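Betainyl-CoA thiolase (Pseudomonas putida, PDB 2HLJ) probably acts on acyl-CoA thioesters as a thioesterase or acyltransferase of the hotdog superfamily, with betainyl-CoA as its likely substrate. Local coordinates at residues A[5-10]-A[40-45]; A[30-35]-A[106-111]; A[80-85]-A[134-139]; A[91-96]-A[147-152]. One frame throughout, in Å; residues are numbered along the deposited sequence.

Contact 1. Residues A[5-10]-A[40-45]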
loop_
_atom_site.group_PDB
_atom_site.type_symbol
_atom_site.label_atom_id
_atom_site.label_comp_id
_atom_site.label_asym_id
_atom_site.label_seq_id
_atom_site.Cartn_x
_atom_site.Cartn_y
_atom_site.Cartn_z
ATOM N N LEU A 5 -1.864 18.796 11.296
ATOM C CA LEU A 5 -2.430 18.948 9.976
ATOM C C LEU A 5 -3.321 17.746 9.618
ATOM O O LEU A 5 -2.831 16.630 9.537
ATOM C CB LEU A 5 -1.307 19.102 8.936
ATOM C CG LEU A 5 -1.766 19.293 7.479
ATOM C CD1 LEU A 5 -2.552 20.609 7.266
ATOM C CD2 LEU A 5 -0.590 19.242 6.543
ATOM N N ILE A 6 -4.614 18.002 9.395
ATOM C CA ILE A 6 -5.554 17.018 8.849
ATOM C C ILE A 6 -5.765 17.305 7.351
ATOM O O ILE A 6 -6.117 18.399 6.965
ATOM C CB ILE A 6 -6.898 17.032 9.614
ATOM C CG1 ILE A 6 -6.660 16.632 11.062
ATOM C CG2 ILE A 6 -7.912 16.081 8.983
ATOM C CD1 ILE A 6 -7.843 16.771 11.950
ATOM N N THR A 7 -5.526 16.306 6.510
ATOM C CA THR A 7 -5.544 16.489 5.066
ATOM C C THR A 7 -6.774 15.888 4.401
ATOM O O THR A 7 -7.151 16.270 3.267
ATOM C CB THR A 7 -4.290 15.885 4.466
ATOM O OG1 THR A 7 -4.014 14.655 5.105
ATOM C CG2 THR A 7 -3.140 16.789 4.718
ATOM N N TYR A 8 -7.427 14.967 5.102
ATOM C CA TYR A 8 -8.507 14.200 4.485
ATOM C C TYR A 8 -9.382 13.576 5.541
ATOM O O TYR A 8 -8.884 13.106 6.546
ATOM C CB TYR A 8 -7.946 13.143 3.503
ATOM C CG TYR A 8 -9.004 12.545 2.600
ATOM C CD1 TYR A 8 -9.519 13.280 1.556
ATOM C CD2 TYR A 8 -9.512 11.266 2.816
ATOM C CE1 TYR A 8 -10.482 12.766 0.724
ATOM C CE2 TYR A 8 -10.498 10.740 1.986
ATOM C CZ TYR A 8 -10.973 11.501 0.936
ATOM O OH TYR A 8 -11.958 11.036 0.068
ATOM N N ARG A 9 -10.695 13.621 5.323
ATOM C CA ARG A 9 -11.669 12.943 6.185
ATOM C C ARG A 9 -12.659 12.212 5.337
ATOM O O ARG A 9 -13.071 12.723 4.286
ATOM C CB ARG A 9 -12.496 13.932 7.001
ATOM C CG ARG A 9 -11.736 14.963 7.764
ATOM C CD ARG A 9 -12.742 15.924 8.417
ATOM N NE ARG A 9 -12.106 16.923 9.260
ATOM C CZ ARG A 9 -11.712 16.714 10.519
ATOM N NH1 ARG A 9 -11.870 15.524 11.116
ATOM N NH2 ARG A 9 -11.146 17.714 11.197
ATOM N N THR A 10 -13.085 11.032 5.804
ATOM C CA THR A 10 -14.100 10.265 5.088
ATOM C C THR A 10 -14.763 9.273 6.054
ATOM O O THR A 10 -14.341 9.125 7.209
ATOM C CB THR A 10 -13.524 9.544 3.798
ATOM O OG1 THR A 10 -14.583 9.037 2.983
ATOM C CG2 THR A 10 -12.580 8.401 4.141
HETATM N N MSE A 40 -1.440 18.300 -1.989
HETATM C CA MSE A 40 -0.999 19.020 -3.174
HETATM C C MSE A 40 -1.949 20.162 -3.517
HETATM O O MSE A 40 -1.486 21.255 -3.883
HETATM C CB MSE A 40 -0.772 18.078 -4.367
HETATM C CG MSE A 40 0.365 17.094 -4.194
HETATM SE SE MSE A 40 1.977 17.893 -3.448
HETATM C CE MSE A 40 2.024 17.040 -1.714
ATOM N N ASP A 41 -3.256 19.962 -3.354
ATOM C CA ASP A 41 -4.188 21.106 -3.442
ATOM C C ASP A 41 -3.862 22.226 -2.447
ATOM O O ASP A 41 -3.930 23.412 -2.780
ATOM C CB ASP A 41 -5.637 20.698 -3.192
ATOM C CG ASP A 41 -6.231 19.921 -4.320
ATOM O OD1 ASP A 41 -5.758 20.079 -5.482
ATOM O OD2 ASP A 41 -7.179 19.136 -4.034
ATOM N N ARG A 42 -3.504 21.859 -1.233
ATOM C CA ARG A 42 -3.202 22.862 -0.211
ATOM C C ARG A 42 -1.998 23.701 -0.572
ATOM O O ARG A 42 -1.988 24.909 -0.323
ATOM C CB ARG A 42 -2.912 22.207 1.145
ATOM C CG ARG A 42 -4.093 21.686 1.869
ATOM C CD ARG A 42 -3.622 21.209 3.223
ATOM N NE ARG A 42 -4.712 20.715 4.058
ATOM C CZ ARG A 42 -5.229 21.378 5.090
ATOM N NH1 ARG A 42 -4.749 22.559 5.468
ATOM N NH2 ARG A 42 -6.219 20.831 5.758
ATOM N N ILE A 43 -0.964 23.069 -1.123
ATOM C CA ILE A 43 0.191 23.834 -1.530
ATOM C C ILE A 43 0.090 24.316 -2.971
ATOM O O ILE A 43 0.975 24.992 -3.441
ATOM C CB ILE A 43 1.519 23.123 -1.228
ATOM C CG1 ILE A 43 1.759 21.912 -2.111
ATOM C CG2 ILE A 43 1.610 22.749 0.267
ATOM C CD1 ILE A 43 3.190 21.371 -1.946
ATOM N N GLY A 44 -1.012 24.004 -3.655
ATOM C CA GLY A 44 -1.265 24.502 -5.012
ATOM C C GLY A 44 -0.284 23.987 -6.034
ATOM O O GLY A 44 0.019 24.672 -6.990
ATOM N N LEU A 45 0.170 22.757 -5.880
ATOM C CA LEU A 45 1.189 22.215 -6.777
ATOM C C LEU A 45 0.564 21.933 -8.122
ATOM O O LEU A 45 -0.389 21.160 -8.209
ATOM C CB LEU A 45 1.818 20.955 -6.224
ATOM C CG LEU A 45 2.801 20.224 -7.164
ATOM C CD1 LEU A 45 4.046 21.034 -7.453
ATOM C CD2 LEU A 45 3.185 18.871 -6.609
HETATM O O HOH W 1 -6.233 18.915 2.889
#
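Leu5 lays its CD1 methyl over one face of the Arg42 guanidinium, 3.4 Å from NH1 and displaced from the middle of the group toward its rim. The two side chains run past each other in opposite directions. Leu5 holds CG anti to its own backbone N (chi1 -179°), which lets CD1 settle over the guanidinium face, while Arg42 is extended from CG to NE and so spans the gap between helix 25-43 and strand 6-11. At its far end NH2 stops 2.7 Å from the carbonyl oxygen of Ile6. NE works through a water: it donates to that water at 2.6 Å, and the same water donates to Thr7 O at 2.8 Å. This joins the C-terminal end of the central helix of the hotdog fold to strand 6-11, an outermost strand of the sheet within this chain. The Thr7 CG2 methyl fills in beside this bridge, 4.3 Å from NE. Thr7 OG1 looks elsewhere, to a hydrogen bond with Thr80 OG1 on the neighbouring strand 75-85.

Two residues beyond Arg42 the helix closes in a Schellman motif. Gly44, with positive phi, is its C-prime residue, and Leu45 N bonds Met40 O at 3.0 Å. Arg42 thus sits on the last turn, where the helix dipole would probably suit a positive charge. The clear polar partner of the guanidinium here is a water, beside an apolar methyl, with no salt bridge between the two segments; its charge is therefore probably screened in part by solvent.

Contact 2. Residues A[30-35]-A[106-111]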
loop_
_atom_site.group_PDB
_atom_site.type_symbol
_atom_site.label_atom_id
_atom_site.label_comp_id
_atom_site.label_asym_id
_atom_site.label_seq_id
_atom_site.Cartn_x
_atom_site.Cartn_y
_atom_site.Cartn_z
ATOM N N LEU A 30 -5.686 3.793 -0.198
ATOM C CA LEU A 30 -6.487 4.709 -0.990
ATOM C C LEU A 30 -6.819 6.005 -0.256
ATOM O O LEU A 30 -6.715 7.111 -0.829
ATOM C CB LEU A 30 -7.789 4.038 -1.497
ATOM C CG LEU A 30 -8.593 4.916 -2.441
ATOM C CD1 LEU A 30 -7.780 5.301 -3.670
ATOM C CD2 LEU A 30 -9.931 4.267 -2.852
ATOM N N ILE A 31 -7.246 5.876 0.997
ATOM C CA ILE A 31 -7.538 7.040 1.849
ATOM C C ILE A 31 -6.290 7.897 1.982
ATOM O O ILE A 31 -6.341 9.108 1.823
ATOM C CB ILE A 31 -8.021 6.594 3.260
ATOM C CG1 ILE A 31 -9.370 5.905 3.178
ATOM C CG2 ILE A 31 -8.008 7.761 4.246
ATOM C CD1 ILE A 31 -9.654 5.057 4.390
ATOM N N PHE A 32 -5.141 7.278 2.228
ATOM C CA PHE A 32 -3.900 8.048 2.215
ATOM C C PHE A 32 -3.553 8.711 0.855
ATOM O O PHE A 32 -3.024 9.833 0.833
ATOM C CB PHE A 32 -2.709 7.198 2.702
ATOM C CG PHE A 32 -2.786 6.740 4.135
ATOM C CD1 PHE A 32 -3.385 7.498 5.134
ATOM C CD2 PHE A 32 -2.105 5.574 4.515
ATOM C CE1 PHE A 32 -3.376 7.065 6.455
ATOM C CE2 PHE A 32 -2.159 5.110 5.801
ATOM C CZ PHE A 32 -2.754 5.866 6.789
ATOM N N SER A 33 -3.872 8.058 -0.266
ATOM C CA SER A 33 -3.635 8.631 -1.626
ATOM C C SER A 33 -4.437 9.905 -1.827
ATOM O O SER A 33 -3.946 10.888 -2.382
ATOM C CB SER A 33 -4.018 7.626 -2.740
ATOM O OG SER A 33 -3.364 7.886 -3.992
ATOM N N TYR A 34 -5.689 9.853 -1.418
ATOM C CA TYR A 34 -6.555 11.009 -1.465
ATOM C C TYR A 34 -6.005 12.102 -0.563
ATOM O O TYR A 34 -6.065 13.253 -0.911
ATOM C CB TYR A 34 -7.957 10.660 -1.032
ATOM C CG TYR A 34 -8.740 9.755 -1.965
ATOM C CD1 TYR A 34 -8.493 9.716 -3.340
ATOM C CD2 TYR A 34 -9.775 8.985 -1.470
ATOM C CE1 TYR A 34 -9.237 8.886 -4.180
ATOM C CE2 TYR A 34 -10.533 8.183 -2.297
ATOM C CZ TYR A 34 -10.263 8.125 -3.646
ATOM O OH TYR A 34 -11.029 7.296 -4.453
ATOM N N ALA A 35 -5.440 11.715 0.569
ATOM C CA ALA A 35 -4.780 12.670 1.469
ATOM C C ALA A 35 -3.591 13.356 0.792
ATOM O O ALA A 35 -3.391 14.569 0.963
ATOM C CB ALA A 35 -4.322 11.985 2.747
ATOM N N ALA A 106 -3.510 3.159 11.501
ATOM C CA ALA A 106 -2.530 2.782 10.488
ATOM C C ALA A 106 -1.645 3.986 10.225
ATOM O O ALA A 106 -2.024 5.111 10.537
ATOM C CB ALA A 106 -3.223 2.394 9.199
ATOM N N ALA A 107 -0.475 3.735 9.659
ATOM C CA ALA A 107 0.501 4.787 9.300
ATOM C C ALA A 107 1.257 4.362 8.035
ATOM O O ALA A 107 1.446 3.148 7.789
ATOM C CB ALA A 107 1.454 5.023 10.473
ATOM N N SER A 108 1.696 5.326 7.225
ATOM C CA SER A 108 2.434 5.017 6.015
ATOM C C SER A 108 3.475 6.055 5.749
ATOM O O SER A 108 3.156 7.245 5.732
ATOM C CB SER A 108 1.478 5.001 4.802
ATOM O OG SER A 108 2.188 4.607 3.649
ATOM N N GLU A 109 4.705 5.595 5.497
ATOM C CA GLU A 109 5.812 6.423 5.075
ATOM C C GLU A 109 5.912 6.277 3.574
ATOM O O GLU A 109 5.881 5.160 3.082
ATOM C CB GLU A 109 7.110 5.890 5.720
ATOM C CG GLU A 109 8.311 6.797 5.503
ATOM C CD GLU A 109 9.621 6.172 5.941
ATOM O OE1 GLU A 109 9.607 5.003 6.410
ATOM O OE2 GLU A 109 10.665 6.861 5.829
ATOM N N GLN A 110 6.033 7.384 2.839
ATOM C CA GLN A 110 6.047 7.321 1.398
ATOM C C GLN A 110 7.035 8.268 0.815
ATOM O O GLN A 110 7.309 9.326 1.390
ATOM C CB GLN A 110 4.681 7.709 0.826
ATOM C CG GLN A 110 3.536 7.134 1.619
ATOM C CD GLN A 110 2.262 7.167 0.860
ATOM O OE1 GLN A 110 2.086 7.982 -0.039
ATOM N NE2 GLN A 110 1.354 6.289 1.219
HETATM N N MSE A 111 7.536 7.889 -0.348
HETATM C CA MSE A 111 8.375 8.758 -1.159
HETATM C C MSE A 111 7.698 8.976 -2.511
HETATM O O MSE A 111 7.326 8.025 -3.183
HETATM C CB MSE A 111 9.761 8.126 -1.349
HETATM C CG MSE A 111 10.710 8.990 -2.161
HETATM SE SE MSE A 111 11.306 10.505 -1.140
HETATM C CE MSE A 111 12.402 9.581 0.169
#
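Phe32 drives its ring from helix 25-43 onto strand 104-114, its CG anti to the carbonyl carbon (chi1 -64°), which directs the ring at the strand. The closest packing is at Ser108, whose CB lies 3.6 Å from Phe32 CD2 and is nearly as close to CE2. Toward Ala106 the fit slackens: the Ala106 carbonyl oxygen meets the ring at its edge, 3.9 Å from Phe32 CZ, and the Ala106 CB stands 4.3 Å from the same CZ. Beyond Ser108 the looser end is polar: Gln110 NE2 comes no nearer than 4.4 Å to the Phe32 CB. That amide is turned to its own strand, giving a nearly straight hydrogen bond of 3.1 Å from NE2 to Ser108 OG (168°), with OG close to the amide plane. Ser108 OG also bonds His63 O on the adjacent strand, so this buried hydroxyl is held from two directions while its CB packs against the ring.

The five touching residues are all buried, and the far side of this helix turn faces another protein surface, where Ser33 OG bonds Asp25 and Arg24 of the second subunit. Replacing Phe32 by an alanine would probably open a gap beside Ser108 CB and leave the His94 ring without the aromatic partner that lies nearly parallel to it. In the hotdog fold the antiparallel sheet wraps the long helix; here the 30-35 and 106-111 segments cross at 54°, with Phe32 also reaching Leu96 on strand 89-98 and Ile64 on strand 57-66.

Contact 3. Residues A[80-85]-A[134-139]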
loop_
_atom_site.group_PDB
_atom_site.type_symbol
_atom_site.label_atom_id
_atom_site.label_comp_id
_atom_site.label_asym_id
_atom_site.label_seq_id
_atom_site.Cartn_x
_atom_site.Cartn_y
_atom_site.Cartn_z
ATOM N N THR A 80 -0.966 14.292 8.364
ATOM C CA THR A 80 0.107 14.226 7.376
ATOM C C THR A 80 1.266 15.095 7.855
ATOM O O THR A 80 1.057 16.230 8.279
ATOM C CB THR A 80 -0.351 14.676 6.008
ATOM O OG1 THR A 80 -1.506 13.915 5.567
ATOM C CG2 THR A 80 0.783 14.548 5.010
ATOM N N GLN A 81 2.462 14.529 7.839
ATOM C CA GLN A 81 3.709 15.285 8.074
ATOM C C GLN A 81 4.655 15.165 6.882
ATOM O O GLN A 81 4.758 14.101 6.224
ATOM C CB GLN A 81 4.434 14.772 9.286
ATOM C CG GLN A 81 3.631 14.783 10.541
ATOM C CD GLN A 81 4.496 14.526 11.781
ATOM O OE1 GLN A 81 5.529 15.150 11.957
ATOM N NE2 GLN A 81 4.044 13.621 12.646
ATOM N N ILE A 82 5.353 16.261 6.617
ATOM C CA ILE A 82 6.373 16.308 5.600
ATOM C C ILE A 82 7.679 16.012 6.329
ATOM O O ILE A 82 8.076 16.748 7.218
ATOM C CB ILE A 82 6.372 17.688 4.870
ATOM C CG1 ILE A 82 5.062 17.831 4.079
ATOM C CG2 ILE A 82 7.579 17.824 3.934
ATOM C CD1 ILE A 82 4.790 19.224 3.607
ATOM N N LEU A 83 8.318 14.909 5.960
ATOM C CA LEU A 83 9.538 14.474 6.608
ATOM C C LEU A 83 10.758 15.084 5.957
ATOM O O LEU A 83 11.802 15.177 6.582
ATOM C CB LEU A 83 9.651 12.961 6.549
ATOM C CG LEU A 83 8.439 12.224 7.083
ATOM C CD1 LEU A 83 8.587 10.736 6.818
ATOM C CD2 LEU A 83 8.255 12.570 8.553
ATOM N N GLY A 84 10.627 15.521 4.709
ATOM C CA GLY A 84 11.805 15.967 3.941
ATOM C C GLY A 84 11.423 16.145 2.487
ATOM O O GLY A 84 10.391 15.650 2.061
ATOM N N PHE A 85 12.218 16.902 1.735
ATOM C CA PHE A 85 12.030 16.994 0.300
ATOM C C PHE A 85 13.304 17.480 -0.343
ATOM O O PHE A 85 14.147 18.077 0.336
ATOM C CB PHE A 85 10.832 17.885 -0.063
ATOM C CG PHE A 85 10.998 19.330 0.295
ATOM C CD1 PHE A 85 11.598 20.214 -0.583
ATOM C CD2 PHE A 85 10.529 19.814 1.504
ATOM C CE1 PHE A 85 11.714 21.557 -0.254
ATOM C CE2 PHE A 85 10.667 21.146 1.852
ATOM C CZ PHE A 85 11.238 22.022 0.971
ATOM N N ASN A 134 8.095 24.589 3.118
ATOM C CA ASN A 134 8.812 25.042 4.323
ATOM C C ASN A 134 7.847 25.589 5.383
ATOM O O ASN A 134 8.040 25.366 6.582
ATOM C CB ASN A 134 9.841 26.096 3.974
ATOM C CG ASN A 134 11.042 25.536 3.216
ATOM O OD1 ASN A 134 11.421 24.393 3.384
ATOM N ND2 ASN A 134 11.663 26.374 2.417
ATOM N N HIS A 135 6.815 26.307 4.941
ATOM C CA HIS A 135 5.777 26.844 5.855
ATOM C C HIS A 135 5.089 25.711 6.641
ATOM O O HIS A 135 4.972 25.746 7.879
ATOM C CB HIS A 135 4.763 27.638 5.041
ATOM C CG HIS A 135 3.671 28.258 5.858
ATOM N ND1 HIS A 135 3.901 29.306 6.722
ATOM C CD2 HIS A 135 2.347 27.986 5.941
ATOM C CE1 HIS A 135 2.770 29.645 7.313
ATOM N NE2 HIS A 135 1.810 28.868 6.853
ATOM N N LEU A 136 4.653 24.688 5.919
ATOM C CA LEU A 136 4.017 23.508 6.543
ATOM C C LEU A 136 4.931 22.783 7.508
ATOM O O LEU A 136 4.534 22.388 8.602
ATOM C CB LEU A 136 3.544 22.526 5.474
ATOM C CG LEU A 136 2.237 22.886 4.776
ATOM C CD1 LEU A 136 1.947 21.832 3.740
ATOM C CD2 LEU A 136 1.106 22.967 5.790
ATOM N N VAL A 137 6.157 22.575 7.082
ATOM C CA VAL A 137 7.184 21.968 7.935
ATOM C C VAL A 137 7.391 22.745 9.242
ATOM O O VAL A 137 7.441 22.143 10.323
ATOM C CB VAL A 137 8.496 21.807 7.142
ATOM C CG1 VAL A 137 9.689 21.433 8.041
ATOM C CG2 VAL A 137 8.286 20.743 6.023
ATOM N N GLU A 138 7.498 24.075 9.140
ATOM C CA GLU A 138 7.674 24.943 10.319
ATOM C C GLU A 138 6.544 24.765 11.330
ATOM O O GLU A 138 6.755 24.851 12.548
ATOM C CB GLU A 138 7.742 26.420 9.901
ATOM C CG GLU A 138 9.048 26.831 9.177
ATOM C CD GLU A 138 8.979 28.211 8.466
ATOM O OE1 GLU A 138 8.352 29.160 9.017
ATOM O OE2 GLU A 138 9.570 28.345 7.362
ATOM N N GLN A 139 5.341 24.528 10.821
ATOM C CA GLN A 139 4.174 24.273 11.657
ATOM C C GLN A 139 4.146 22.875 12.314
ATOM O O GLN A 139 3.192 22.586 13.048
ATOM C CB GLN A 139 2.895 24.472 10.834
ATOM C CG GLN A 139 2.660 25.888 10.365
ATOM C CD GLN A 139 1.405 25.999 9.511
ATOM O OE1 GLN A 139 1.088 25.106 8.744
ATOM N NE2 GLN A 139 0.703 27.114 9.638
#
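Phe85 takes the crowded rotamer, CG between backbone N and carbonyl carbon (chi1 66°), and this swings its ring out from strand 75-85 to Asn134, while Ile82 divides its branches: CG1, anti to the carbonyl carbon, carries CD1 to Leu136, and CG2, anti to the backbone N, goes to Val137. The contact lays the C-terminal helix 127-138 across the antiparallel sheet of the hotdog fold, the strand and helix segments meeting at 110° with their axes 8.4 Å apart. Ile82 supplies the apolar centre. Its CD1 approaches Leu136 CD1 at 3.9 Å, and its CG2 meets Val137 CG2 at 3.7 Å. Both helix side chains cross the isoleucine at about a right angle, and Val137 CG2 also packs on Ile82 CB. Leu136 extends the same apolar layer to Leu39 and Ile43 of helix 25-43, joining the two helices on this side of the sheet.

Between the two strand residues that reach the helix, Leu83 and Gly84 form a classic beta bulge opposite His91. Leu83 points away from the helix and packs on Met149 on the other side of the sheet. Phe85 then points back toward the helix and also touches Leu133 and Val130. At the margin of the contact a polar atom replaces the methyls. The Asn134 amide is inclined 38° to the aromatic ring, which is probably weakly favourable, since the oxygen lies by the ring's hydrogen-bearing edge: OD1 comes up near the plane of the Phe85 ring, 3.4 Å from CZ.

Contact 4. Residues A[91-96]-A[147-152]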
loop_
_atom_site.group_PDB
_atom_site.type_symbol
_atom_site.label_atom_id
_atom_site.label_comp_id
_atom_site.label_asym_id
_atom_site.label_seq_id
_atom_site.Cartn_x
_atom_site.Cartn_y
_atom_site.Cartn_z
ATOM N N HIS A 91 9.081 13.473 0.825
ATOM C CA HIS A 91 9.084 12.369 1.794
ATOM C C HIS A 91 7.974 12.685 2.807
ATOM O O HIS A 91 8.027 13.703 3.489
ATOM C CB HIS A 91 10.475 12.270 2.409
ATOM C CG HIS A 91 10.689 11.078 3.285
ATOM N ND1 HIS A 91 11.773 10.976 4.126
ATOM C CD2 HIS A 91 9.974 9.938 3.451
ATOM C CE1 HIS A 91 11.723 9.819 4.766
ATOM N NE2 HIS A 91 10.643 9.170 4.372
ATOM N N VAL A 92 6.943 11.848 2.854
ATOM C CA VAL A 92 5.752 12.122 3.653
ATOM C C VAL A 92 5.333 10.961 4.554
ATOM O O VAL A 92 5.719 9.821 4.331
ATOM C CB VAL A 92 4.544 12.498 2.754
ATOM C CG1 VAL A 92 4.901 13.712 1.910
ATOM C CG2 VAL A 92 4.150 11.342 1.872
ATOM N N TYR A 93 4.551 11.286 5.579
ATOM C CA TYR A 93 4.109 10.308 6.557
ATOM C C TYR A 93 2.662 10.601 6.828
ATOM O O TYR A 93 2.344 11.728 7.194
ATOM C CB TYR A 93 4.921 10.462 7.863
ATOM C CG TYR A 93 4.570 9.482 8.981
ATOM C CD1 TYR A 93 5.112 8.227 9.003
ATOM C CD2 TYR A 93 3.738 9.842 10.024
ATOM C CE1 TYR A 93 4.834 7.328 10.009
ATOM C CE2 TYR A 93 3.437 8.957 11.046
ATOM C CZ TYR A 93 3.997 7.686 11.024
ATOM O OH TYR A 93 3.792 6.775 12.032
ATOM N N HIS A 94 1.786 9.631 6.547
ATOM C CA HIS A 94 0.371 9.732 6.835
ATOM C C HIS A 94 0.032 8.807 7.991
ATOM O O HIS A 94 0.609 7.717 8.112
ATOM C CB HIS A 94 -0.475 9.276 5.634
ATOM C CG HIS A 94 -0.358 10.126 4.411
ATOM N ND1 HIS A 94 -0.686 11.469 4.387
ATOM C CD2 HIS A 94 0.002 9.800 3.147
ATOM C CE1 HIS A 94 -0.515 11.930 3.163
ATOM N NE2 HIS A 94 -0.142 10.929 2.384
ATOM N N SER A 95 -0.885 9.236 8.848
ATOM C CA SER A 95 -1.425 8.393 9.892
ATOM C C SER A 95 -2.963 8.486 9.856
ATOM O O SER A 95 -3.540 9.497 9.422
ATOM C CB SER A 95 -0.831 8.731 11.269
ATOM O OG SER A 95 -1.053 10.110 11.612
ATOM N N LEU A 96 -3.615 7.396 10.226
ATOM C CA LEU A 96 -5.069 7.300 10.165
ATOM C C LEU A 96 -5.618 7.285 11.566
ATOM O O LEU A 96 -5.084 6.611 12.435
ATOM C CB LEU A 96 -5.534 6.051 9.418
ATOM C CG LEU A 96 -7.032 5.962 9.047
ATOM C CD1 LEU A 96 -7.456 6.959 7.985
ATOM C CD2 LEU A 96 -7.388 4.542 8.636
ATOM N N GLN A 147 6.170 7.462 14.264
ATOM C CA GLN A 147 6.622 6.225 14.866
ATOM C C GLN A 147 7.072 5.179 13.834
ATOM O O GLN A 147 8.100 4.530 14.015
ATOM C CB GLN A 147 5.516 5.679 15.747
ATOM C CG GLN A 147 5.921 4.465 16.527
ATOM C CD GLN A 147 4.827 3.997 17.449
ATOM O OE1 GLN A 147 3.817 4.689 17.631
ATOM N NE2 GLN A 147 5.009 2.809 18.034
ATOM N N TYR A 148 6.308 5.042 12.757
ATOM C CA TYR A 148 6.455 3.932 11.801
ATOM C C TYR A 148 7.292 4.368 10.596
ATOM O O TYR A 148 6.798 4.591 9.477
ATOM C CB TYR A 148 5.059 3.399 11.420
ATOM C CG TYR A 148 4.368 2.843 12.648
ATOM C CD1 TYR A 148 4.574 1.540 13.055
ATOM C CD2 TYR A 148 3.547 3.643 13.429
ATOM C CE1 TYR A 148 3.980 1.045 14.205
ATOM C CE2 TYR A 148 2.929 3.142 14.570
ATOM C CZ TYR A 148 3.172 1.857 14.950
ATOM O OH TYR A 148 2.573 1.394 16.069
HETATM N N MSE A 149 8.585 4.486 10.876
HETATM C CA MSE A 149 9.580 4.970 9.954
HETATM C C MSE A 149 10.641 3.934 9.832
HETATM O O MSE A 149 10.979 3.313 10.821
HETATM C CB MSE A 149 10.263 6.182 10.567
HETATM C CG MSE A 149 9.320 7.270 10.819
HETATM SE SE MSE A 149 9.268 8.218 9.200
HETATM C CE MSE A 149 10.753 9.458 9.918
ATOM N N GLY A 150 11.232 3.812 8.648
ATOM C CA GLY A 150 12.344 2.903 8.443
ATOM C C GLY A 150 11.983 1.471 8.776
ATOM O O GLY A 150 12.842 0.685 9.157
ATOM N N ARG A 151 10.713 1.099 8.600
ATOM C CA ARG A 151 10.268 -0.228 9.021
ATOM C C ARG A 151 10.626 -1.326 8.009
ATOM O O ARG A 151 10.632 -1.097 6.796
ATOM C CB ARG A 151 8.747 -0.215 9.284
ATOM C CG ARG A 151 8.338 0.667 10.450
ATOM C CD ARG A 151 9.013 0.155 11.680
ATOM N NE ARG A 151 8.632 0.821 12.910
ATOM C CZ ARG A 151 7.963 0.256 13.913
ATOM N NH1 ARG A 151 7.535 -1.004 13.838
ATOM N NH2 ARG A 151 7.706 0.980 14.994
ATOM N N THR A 152 10.917 -2.518 8.533
ATOM C CA THR A 152 11.187 -3.697 7.715
ATOM C C THR A 152 10.436 -4.897 8.290
ATOM O O THR A 152 10.125 -4.954 9.475
ATOM C CB THR A 152 12.712 -4.047 7.621
ATOM O OG1 THR A 152 13.252 -4.254 8.931
ATOM C CG2 THR A 152 13.505 -2.948 6.916
#
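Tyr93 stands out from strand 89-98 and meets the 147-152 loop end first, its hydroxyl set against two consecutive backbone N-H groups. Tyr148 N gives the good bond, 3.1 Å to Tyr93 OH and fairly straight at 166°; Gln147 N adds a weak, strongly bent one of 3.3 Å. The Tyr93 CG lies trans to the backbone N (chi1 -179°), which projects the ring away from the sheet far enough for its oxygen to reach the loop. The two tyrosines do not stack. Each presents an edge to a polar atom of the other: Tyr148 O lies in the plane of the Tyr93 ring, 3.4 Å from CE1, and Tyr93 OH lies in the plane of the Tyr148 ring, 3.4 Å from its CD2.

Met149, a selenomethionine, folds back through bends at chi2 and chi3 and brings SE beside the Tyr93 ring, 5.1 Å from its centroid. The line to SE is 48° off the ring normal, an oblique Met-aromatic contact. A phenylalanine in place of Tyr93 would keep the ring beside SE but would probably leave the N-H groups of Tyr148 and, more weakly, Gln147 without their acceptor.

Ala107 on strand 104-114 and Leu83 on strand 75-85 flank the Tyr93 side chain. Glu109 of strand 104-114 bonds Gly150 N of the loop through OE1 and His91 NE2 through OE2. The loop backbone turns at Tyr148, the centre of an inverse gamma turn, on the face of the hotdog sheet away from the central helix.

Contact 2 is the core of the set, with every touching residue buried, whereas contact 3 lies toward the surface and contacts 1 and 4 are partly buried. Contacts 1 and 2 share helix 25-43, and Tyr8 against Tyr34 and Ala35 joins them. All four reach the same antiparallel sheet: contacts 1 and 3 through the neighbouring strands 6-11 and 75-85, contacts 2 and 4 through 104-114 and 89-98. Helices 25-43 and 127-138 pack on one face, while the 147-152 loop covers part of the other. Chemistry follows place: aromatic and apolar packing in contact 2, methyl packing in contact 3, but a water bridge in contact 1 and hydroxyl-to-backbone bonds in contact 4.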